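Local atomic coordinates of regulatory protein SWI6 (Saccharomyces cerevisiae, PDB entry 1SW6), a protein that acts as a shared subunit of the yeast transcription complexes SBF and MBF, with SWI4 or MBP1, in cell-cycle-dependent transcription. Residues H32-D37 and N156-D161; K62-L67 and I125-H130. One frame throughout, in Å; residues are numbered along the deposited sequence.

Both contacts belong to the ankyrin-repeat domain of SWI6: contact 1 ties an N-terminal loop to the border of repeats 1 and 2, and contact 2 packs helix 57-71 on the loop that leads into helix 134-140. The centres of contact 1 and contact 2 lie about 18 Å apart. Along the chain the order is 32-37, 62-67, 125-130 and 156-161, which places both segments of contact 2 within the span bridged by contact 1. The loops 125-130 and 156-161 flank the helix pair 134-140 and 144-152 of the first repeat, and they meet directly, with CB of D161 3.2 Å from O of H130. Contact 1 is mainly polar, built on a salt bridge, whereas contact 2 is apolar.

Contact 1: H32-D37 and N156-D161; sequences HDLTSD and NRLYGD
D33 lays its carboxylate beside the guanidinium of R157, their planes 16° apart and the side chains crossing at about a right angle. R157, bent at chi3 (-65°), which places NE, grips it side-on: NE donates to OD1 of D33 at 2.7 Å, and NH2 to OD2 of D33 at 2.8 Å. Both oxygens use their syn lone pairs but sit tilted from the guanidinium plane. The anti lone pair of the same OD1 takes the backbone N of R157 at 3.0 Å, in a nearly straight bond (170°). Three donors from one residue thus fix the carboxylate's rotation, and the arginine probably balances its buried charge. CB of D33 rests 3.6 Å from CG of N156, whose OD1 closes an Asx turn by accepting from the backbone N of L158 at 2.7 Å. CD1 of L34 packs 3.7 Å from NH2 of R157; NH2 also hydrogen-bonds to O of F30, and NH1 of R157 to O of Y189. The contact joins the loop between strands 27-29 and 46-47 to the loop between helices 144-152 and 167-173, where the first ankyrin repeat passes into the second; R157 also touches L135 of helix 134-140 and V151 of helix 144-152.

Contact 2: K62-L67 and I125-H130; sequences KLEAFL and IPVDEH
L63 and L67, one turn apart on helix 57-71, receive V127 from the loop that leads into the first ankyrin repeat, an apolar helix-to-loop packing at the start of the repeat array. V127 is the middle of the contact. Its CG1 stands anti to the backbone N (chi1 165°) and approaches L67, while CG2, beside the backbone N, comes close to both leucines: CD2 of L63 lies 3.6 Å and CD1 of L67 3.7 Å from it. Both leucines cross the valine obliquely; L67 touches it with the single methyl CD1, and L63 meets it mainly through CD2.

L63 holds CG anti to its own backbone N (chi1 177°), and the same CD2 also meets I125. It lies 3.5 Å from CB of I125 and equally close to the carbonyl O of I125; the side chains of L63 and I125 slide past each other in opposite directions. In L67 a chi1 of -136° puts CG off the usual staggered positions. E64, extended beyond CG, borders this apolar patch, its OE1 3.8 Å from the backbone O of V127 without a hydrogen bond between them.

Beyond the two segments, helix 134-140 lines the same patch: P134 touches L63 and V127, and W137 touches L67 and V127. The indole NE1 of W137 also donates to OD1 of D128, so the residue following V127 helps to link this loop to the helix. No hydrogen bond crosses between the two segments, and CD1 of L67 and CG1 of V127, 3.5 Å apart, are closer than usual van der Waals contact.

Contact 1: H32-D37 and N156-D161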
ATOM      1  N   HIS A  32      17.295   0.832 -23.150  1.00 51.40           N
ATOM      2  CA  HIS A  32      17.401   2.216 -22.698  1.00 52.16           C
ATOM      3  C   HIS A  32      17.929   2.324 -21.267  1.00 52.55           C
ATOM      4  O   HIS A  32      18.587   3.301 -20.916  1.00 53.37           O
ATOM      5  CB  HIS A  32      16.040   2.903 -22.777  1.00 51.87           C
ATOM      6  CG  HIS A  32      15.004   2.273 -21.900  1.00 51.60           C
ATOM      7  ND1 HIS A  32      14.182   1.254 -22.332  1.00 52.60           N
ATOM      8  CD2 HIS A  32      14.687   2.488 -20.602  1.00 51.68           C
ATOM      9  CE1 HIS A  32      13.404   0.868 -21.336  1.00 52.75           C
ATOM     10  NE2 HIS A  32      13.690   1.602 -20.275  1.00 52.52           N
ATOM     11  N   ASP A  33      17.634   1.323 -20.443  1.00 52.91           N
ATOM     12  CA  ASP A  33      18.065   1.325 -19.045  1.00 53.09           C
ATOM     13  C   ASP A  33      19.234   0.395 -18.769  1.00 53.86           C
ATOM     14  O   ASP A  33      19.704   0.299 -17.633  1.00 52.46           O
ATOM     15  CB  ASP A  33      16.892   0.942 -18.135  1.00 51.44           C
ATOM     16  CG  ASP A  33      16.173  -0.316 -18.599  1.00 51.34           C
ATOM     17  OD1 ASP A  33      15.182  -0.711 -17.953  1.00 50.27           O
ATOM     18  OD2 ASP A  33      16.588  -0.916 -19.609  1.00 50.42           O
ATOM     19  N   LEU A  34      19.702  -0.283 -19.812  1.00 56.17           N
ATOM     20  CA  LEU A  34      20.800  -1.228 -19.675  1.00 59.65           C
ATOM     21  C   LEU A  34      22.047  -0.759 -20.407  1.00 63.28           C
ATOM     22  O   LEU A  34      22.482  -1.385 -21.372  1.00 64.05           O
ATOM     23  CB  LEU A  34      20.383  -2.594 -20.221  1.00 57.49           C
ATOM     24  CG  LEU A  34      19.081  -3.196 -19.697  1.00 55.36           C
ATOM     25  CD1 LEU A  34      18.864  -4.557 -20.345  1.00 54.14           C
ATOM     26  CD2 LEU A  34      19.141  -3.323 -18.189  1.00 53.84           C
ATOM     27  N   THR A  35      22.625   0.342 -19.947  1.00 67.17           N
ATOM     28  CA  THR A  35      23.822   0.874 -20.580  1.00 71.41           C
ATOM     29  C   THR A  35      25.066   0.677 -19.711  1.00 74.08           C
ATOM     30  O   THR A  35      26.180   0.597 -20.228  1.00 74.64           O
ATOM     31  CB  THR A  35      23.642   2.377 -20.912  1.00 71.56           C
ATOM     32  OG1 THR A  35      23.158   3.070 -19.754  1.00 71.82           O
ATOM     33  CG2 THR A  35      22.646   2.558 -22.058  1.00 71.36           C
ATOM     34  N   SER A  36      24.864   0.580 -18.398  1.00 77.27           N
ATOM     35  CA  SER A  36      25.962   0.401 -17.448  1.00 80.78           C
ATOM     36  C   SER A  36      27.028  -0.587 -17.908  1.00 83.03           C
ATOM     37  O   SER A  36      26.763  -1.476 -18.724  1.00 83.39           O
ATOM     38  CB  SER A  36      25.418  -0.057 -16.094  1.00 81.13           C
ATOM     39  OG  SER A  36      24.523   0.898 -15.555  1.00 83.35           O
ATOM     40  N   ASP A  37      28.231  -0.430 -17.363  1.00 85.55           N
ATOM     41  CA  ASP A  37      29.355  -1.292 -17.707  1.00 87.95           C
ATOM     42  C   ASP A  37      29.364  -2.593 -16.918  1.00 89.27           C
ATOM     43  O   ASP A  37      29.767  -3.634 -17.440  1.00 89.80           O
ATOM     44  CB  ASP A  37      30.674  -0.553 -17.482  1.00 88.70           C
ATOM     45  CG  ASP A  37      30.763   0.726 -18.281  1.00 90.11           C
ATOM     46  OD1 ASP A  37      30.572   0.668 -19.517  1.00 90.38           O
ATOM     47  OD2 ASP A  37      31.023   1.786 -17.674  1.00 90.89           O
ATOM     48  N   ASN A 156      12.710   3.194 -16.541  1.00 45.11           N
ATOM     49  CA  ASN A 156      13.906   2.474 -16.124  1.00 45.88           C
ATOM     50  C   ASN A 156      13.476   1.390 -15.140  1.00 45.57           C
ATOM     51  O   ASN A 156      12.892   1.676 -14.088  1.00 46.45           O
ATOM     52  CB  ASN A 156      14.879   3.438 -15.448  1.00 46.38           C
ATOM     53  CG  ASN A 156      16.220   2.806 -15.150  1.00 47.87           C
ATOM     54  OD1 ASN A 156      16.298   1.688 -14.637  1.00 45.67           O
ATOM     55  ND2 ASN A 156      17.296   3.533 -15.458  1.00 48.77           N
ATOM     56  N   ARG A 157      13.770   0.144 -15.478  1.00 44.04           N
ATOM     57  CA  ARG A 157      13.379  -0.982 -14.645  1.00 42.85           C
ATOM     58  C   ARG A 157      14.330  -1.266 -13.492  1.00 42.91           C
ATOM     59  O   ARG A 157      14.029  -2.077 -12.621  1.00 42.72           O
ATOM     60  CB  ARG A 157      13.255  -2.224 -15.525  1.00 43.00           C
ATOM     61  CG  ARG A 157      12.279  -2.040 -16.674  1.00 42.77           C
ATOM     62  CD  ARG A 157      12.483  -3.080 -17.758  1.00 42.92           C
ATOM     63  NE  ARG A 157      13.788  -2.942 -18.403  1.00 40.93           N
ATOM     64  CZ  ARG A 157      14.171  -3.639 -19.465  1.00 40.78           C
ATOM     65  NH1 ARG A 157      13.348  -4.531 -20.007  1.00 40.39           N
ATOM     66  NH2 ARG A 157      15.375  -3.440 -19.992  1.00 40.47           N
ATOM     67  N   LEU A 158      15.471  -0.590 -13.468  1.00 42.58           N
ATOM     68  CA  LEU A 158      16.456  -0.848 -12.425  1.00 42.64           C
ATOM     69  C   LEU A 158      16.336  -0.041 -11.131  1.00 42.42           C
ATOM     70  O   LEU A 158      17.033  -0.330 -10.160  1.00 42.19           O
ATOM     71  CB  LEU A 158      17.866  -0.672 -13.005  1.00 41.99           C
ATOM     72  CG  LEU A 158      18.250  -1.507 -14.236  1.00 43.57           C
ATOM     73  CD1 LEU A 158      19.751  -1.373 -14.483  1.00 43.14           C
ATOM     74  CD2 LEU A 158      17.902  -2.973 -14.015  1.00 43.09           C
ATOM     75  N   TYR A 159      15.459   0.959 -11.108  1.00 41.99           N
ATOM     76  CA  TYR A 159      15.312   1.796  -9.919  1.00 41.40           C
ATOM     77  C   TYR A 159      14.723   1.106  -8.697  1.00 40.09           C
ATOM     78  O   TYR A 159      13.671   0.478  -8.769  1.00 39.92           O
ATOM     79  CB  TYR A 159      14.461   3.032 -10.236  1.00 43.85           C
ATOM     80  CG  TYR A 159      15.175   4.104 -11.028  1.00 45.70           C
ATOM     81  CD1 TYR A 159      16.393   4.621 -10.592  1.00 47.51           C
ATOM     82  CD2 TYR A 159      14.619   4.625 -12.189  1.00 46.55           C
ATOM     83  CE1 TYR A 159      17.038   5.627 -11.293  1.00 47.90           C
ATOM     84  CE2 TYR A 159      15.257   5.635 -12.898  1.00 47.89           C
ATOM     85  CZ  TYR A 159      16.462   6.128 -12.443  1.00 48.24           C
ATOM     86  OH  TYR A 159      17.103   7.122 -13.138  1.00 52.14           O
ATOM     87  N   GLY A 160      15.415   1.226  -7.570  1.00 39.13           N
ATOM     88  CA  GLY A 160      14.913   0.646  -6.341  1.00 38.58           C
ATOM     89  C   GLY A 160      14.111   1.719  -5.618  1.00 40.32           C
ATOM     90  O   GLY A 160      14.257   2.913  -5.910  1.00 39.09           O
ATOM     91  N   ASP A 161      13.233   1.315  -4.705  1.00 40.73           N
ATOM     92  CA  ASP A 161      12.471   2.295  -3.947  1.00 40.97           C
ATOM     93  C   ASP A 161      13.387   2.689  -2.785  1.00 41.55           C
ATOM     94  O   ASP A 161      14.566   2.347  -2.796  1.00 41.33           O
ATOM     95  CB  ASP A 161      11.147   1.694  -3.448  1.00 40.99           C
ATOM     96  CG  ASP A 161      11.343   0.533  -2.494  1.00 41.06           C
ATOM     97  OD1 ASP A 161      12.497   0.231  -2.121  1.00 41.79           O
ATOM     98  OD2 ASP A 161      10.327  -0.080  -2.107  1.00 40.56           O
TER
HETATM   99  O   HOH W   1      20.111   3.204 -15.805  1.00 57.11           O

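Contact 2: K62-L67 and I125-H130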
ATOM      1  N   LYS A  62       2.982  16.423 -12.941  1.00 51.38           N
ATOM      2  CA  LYS A  62       2.497  15.942 -14.222  1.00 50.27           C
ATOM      3  C   LYS A  62       2.477  14.414 -14.226  1.00 49.32           C
ATOM      4  O   LYS A  62       1.489  13.800 -14.629  1.00 47.79           O
ATOM      5  CB  LYS A  62       3.389  16.438 -15.360  1.00 50.78           C
ATOM      6  CG  LYS A  62       2.890  16.003 -16.731  1.00 51.99           C
ATOM      7  CD  LYS A  62       3.856  16.384 -17.837  1.00 53.49           C
ATOM      8  CE  LYS A  62       3.269  16.046 -19.202  1.00 54.27           C
ATOM      9  NZ  LYS A  62       4.248  16.301 -20.305  1.00 56.97           N
ATOM     10  N   LEU A  63       3.573  13.799 -13.784  1.00 48.65           N
ATOM     11  CA  LEU A  63       3.645  12.342 -13.743  1.00 47.27           C
ATOM     12  C   LEU A  63       2.517  11.810 -12.855  1.00 47.64           C
ATOM     13  O   LEU A  63       1.826  10.850 -13.211  1.00 46.69           O
ATOM     14  CB  LEU A  63       4.996  11.876 -13.186  1.00 45.73           C
ATOM     15  CG  LEU A  63       5.155  10.355 -13.043  1.00 43.57           C
ATOM     16  CD1 LEU A  63       4.947   9.711 -14.404  1.00 41.63           C
ATOM     17  CD2 LEU A  63       6.540  10.008 -12.482  1.00 42.07           C
ATOM     18  N   GLU A  64       2.339  12.444 -11.700  1.00 49.08           N
ATOM     19  CA  GLU A  64       1.288  12.051 -10.773  1.00 51.24           C
ATOM     20  C   GLU A  64      -0.067  12.115 -11.462  1.00 51.73           C
ATOM     21  O   GLU A  64      -0.924  11.264 -11.233  1.00 52.00           O
ATOM     22  CB  GLU A  64       1.284  12.960  -9.537  1.00 53.23           C
ATOM     23  CG  GLU A  64       2.382  12.655  -8.515  1.00 58.14           C
ATOM     24  CD  GLU A  64       2.254  13.490  -7.237  1.00 61.14           C
ATOM     25  OE1 GLU A  64       3.037  13.261  -6.284  1.00 62.06           O
ATOM     26  OE2 GLU A  64       1.372  14.377  -7.187  1.00 62.28           O
ATOM     27  N   ALA A  65      -0.256  13.119 -12.314  1.00 52.44           N
ATOM     28  CA  ALA A  65      -1.523  13.279 -13.026  1.00 53.96           C
ATOM     29  C   ALA A  65      -1.710  12.137 -14.013  1.00 53.91           C
ATOM     30  O   ALA A  65      -2.725  11.437 -13.984  1.00 53.83           O
ATOM     31  CB  ALA A  65      -1.557  14.627 -13.764  1.00 53.29           C
ATOM     32  N   PHE A  66      -0.721  11.957 -14.882  1.00 54.70           N
ATOM     33  CA  PHE A  66      -0.748  10.900 -15.881  1.00 55.96           C
ATOM     34  C   PHE A  66      -1.010   9.541 -15.235  1.00 57.50           C
ATOM     35  O   PHE A  66      -1.770   8.728 -15.759  1.00 57.21           O
ATOM     36  CB  PHE A  66       0.588  10.868 -16.620  1.00 55.57           C
ATOM     37  CG  PHE A  66       0.686   9.788 -17.666  1.00 55.64           C
ATOM     38  CD1 PHE A  66      -0.292   9.656 -18.644  1.00 55.59           C
ATOM     39  CD2 PHE A  66       1.789   8.939 -17.703  1.00 55.12           C
ATOM     40  CE1 PHE A  66      -0.174   8.698 -19.649  1.00 55.73           C
ATOM     41  CE2 PHE A  66       1.919   7.977 -18.704  1.00 55.98           C
ATOM     42  CZ  PHE A  66       0.936   7.855 -19.680  1.00 56.12           C
ATOM     43  N   LEU A  67      -0.384   9.311 -14.085  1.00 59.14           N
ATOM     44  CA  LEU A  67      -0.524   8.052 -13.365  1.00 61.55           C
ATOM     45  C   LEU A  67      -1.945   7.789 -12.875  1.00 62.36           C
ATOM     46  O   LEU A  67      -2.405   6.647 -12.884  1.00 62.11           O
ATOM     47  CB  LEU A  67       0.435   8.022 -12.170  1.00 61.71           C
ATOM     48  CG  LEU A  67       1.223   6.729 -11.943  1.00 63.09           C
ATOM     49  CD1 LEU A  67       1.918   6.798 -10.590  1.00 63.13           C
ATOM     50  CD2 LEU A  67       0.297   5.525 -11.995  1.00 63.13           C
ATOM     51  N   ILE A 125      10.418   9.156 -12.014  1.00 51.83           N
ATOM     52  CA  ILE A 125      10.319  10.012 -10.837  1.00 52.44           C
ATOM     53  C   ILE A 125       9.556   9.278  -9.736  1.00 52.67           C
ATOM     54  O   ILE A 125       8.526   8.658  -9.996  1.00 52.27           O
ATOM     55  CB  ILE A 125       9.512  11.297 -11.151  1.00 52.71           C
ATOM     56  CG1 ILE A 125      10.174  12.077 -12.283  1.00 53.91           C
ATOM     57  CG2 ILE A 125       9.367  12.145  -9.896  1.00 53.46           C
ATOM     58  CD1 ILE A 125       9.361  13.270 -12.745  1.00 54.47           C
ATOM     59  N   PRO A 126      10.054   9.329  -8.493  1.00 52.75           N
ATOM     60  CA  PRO A 126       9.300   8.633  -7.445  1.00 53.80           C
ATOM     61  C   PRO A 126       7.923   9.305  -7.371  1.00 55.01           C
ATOM     62  O   PRO A 126       7.816  10.528  -7.496  1.00 54.08           O
ATOM     63  CB  PRO A 126      10.144   8.868  -6.196  1.00 53.09           C
ATOM     64  CG  PRO A 126      11.544   8.938  -6.754  1.00 53.78           C
ATOM     65  CD  PRO A 126      11.363   9.788  -7.995  1.00 52.75           C
ATOM     66  N   VAL A 127       6.875   8.510  -7.179  1.00 55.81           N
ATOM     67  CA  VAL A 127       5.519   9.045  -7.136  1.00 56.93           C
ATOM     68  C   VAL A 127       4.907   9.101  -5.737  1.00 57.65           C
ATOM     69  O   VAL A 127       3.826   9.656  -5.541  1.00 58.66           O
ATOM     70  CB  VAL A 127       4.610   8.237  -8.100  1.00 56.47           C
ATOM     71  CG1 VAL A 127       3.146   8.507  -7.831  1.00 57.44           C
ATOM     72  CG2 VAL A 127       4.945   8.617  -9.526  1.00 56.36           C
ATOM     73  N   ASP A 128       5.599   8.542  -4.755  1.00 57.89           N
ATOM     74  CA  ASP A 128       5.072   8.575  -3.406  1.00 58.39           C
ATOM     75  C   ASP A 128       6.171   8.689  -2.366  1.00 59.28           C
ATOM     76  O   ASP A 128       7.330   8.949  -2.690  1.00 59.60           O
ATOM     77  CB  ASP A 128       4.208   7.338  -3.144  1.00 56.94           C
ATOM     78  CG  ASP A 128       5.006   6.053  -3.150  1.00 56.86           C
ATOM     79  OD1 ASP A 128       4.397   4.995  -3.408  1.00 56.06           O
ATOM     80  OD2 ASP A 128       6.229   6.091  -2.885  1.00 55.90           O
ATOM     81  N   GLU A 129       5.783   8.481  -1.115  1.00 60.72           N
ATOM     82  CA  GLU A 129       6.674   8.571   0.034  1.00 61.88           C
ATOM     83  C   GLU A 129       7.737   7.479   0.100  1.00 60.85           C
ATOM     84  O   GLU A 129       8.842   7.719   0.580  1.00 60.86           O
ATOM     85  CB  GLU A 129       5.843   8.521   1.321  1.00 63.60           C
ATOM     86  CG  GLU A 129       4.628   9.438   1.315  1.00 68.19           C
ATOM     87  CD  GLU A 129       3.622   9.099   2.412  1.00 70.75           C
ATOM     88  OE1 GLU A 129       2.632   9.858   2.563  1.00 72.78           O
ATOM     89  OE2 GLU A 129       3.813   8.078   3.116  1.00 71.10           O
ATOM     90  N   HIS A 130       7.403   6.282  -0.372  1.00 59.79           N
ATOM     91  CA  HIS A 130       8.340   5.164  -0.309  1.00 59.17           C
ATOM     92  C   HIS A 130       9.305   5.060  -1.489  1.00 56.58           C
ATOM     93  O   HIS A 130      10.088   4.115  -1.570  1.00 55.97           O
ATOM     94  CB  HIS A 130       7.566   3.851  -0.164  1.00 61.94           C
ATOM     95  CG  HIS A 130       6.441   3.923   0.819  1.00 64.91           C
ATOM     96  ND1 HIS A 130       5.323   4.705   0.612  1.00 66.31           N
ATOM     97  CD2 HIS A 130       6.262   3.320   2.019  1.00 66.60           C
ATOM     98  CE1 HIS A 130       4.504   4.580   1.641  1.00 67.05           C
ATOM     99  NE2 HIS A 130       5.050   3.745   2.509  1.00 67.76           N
TER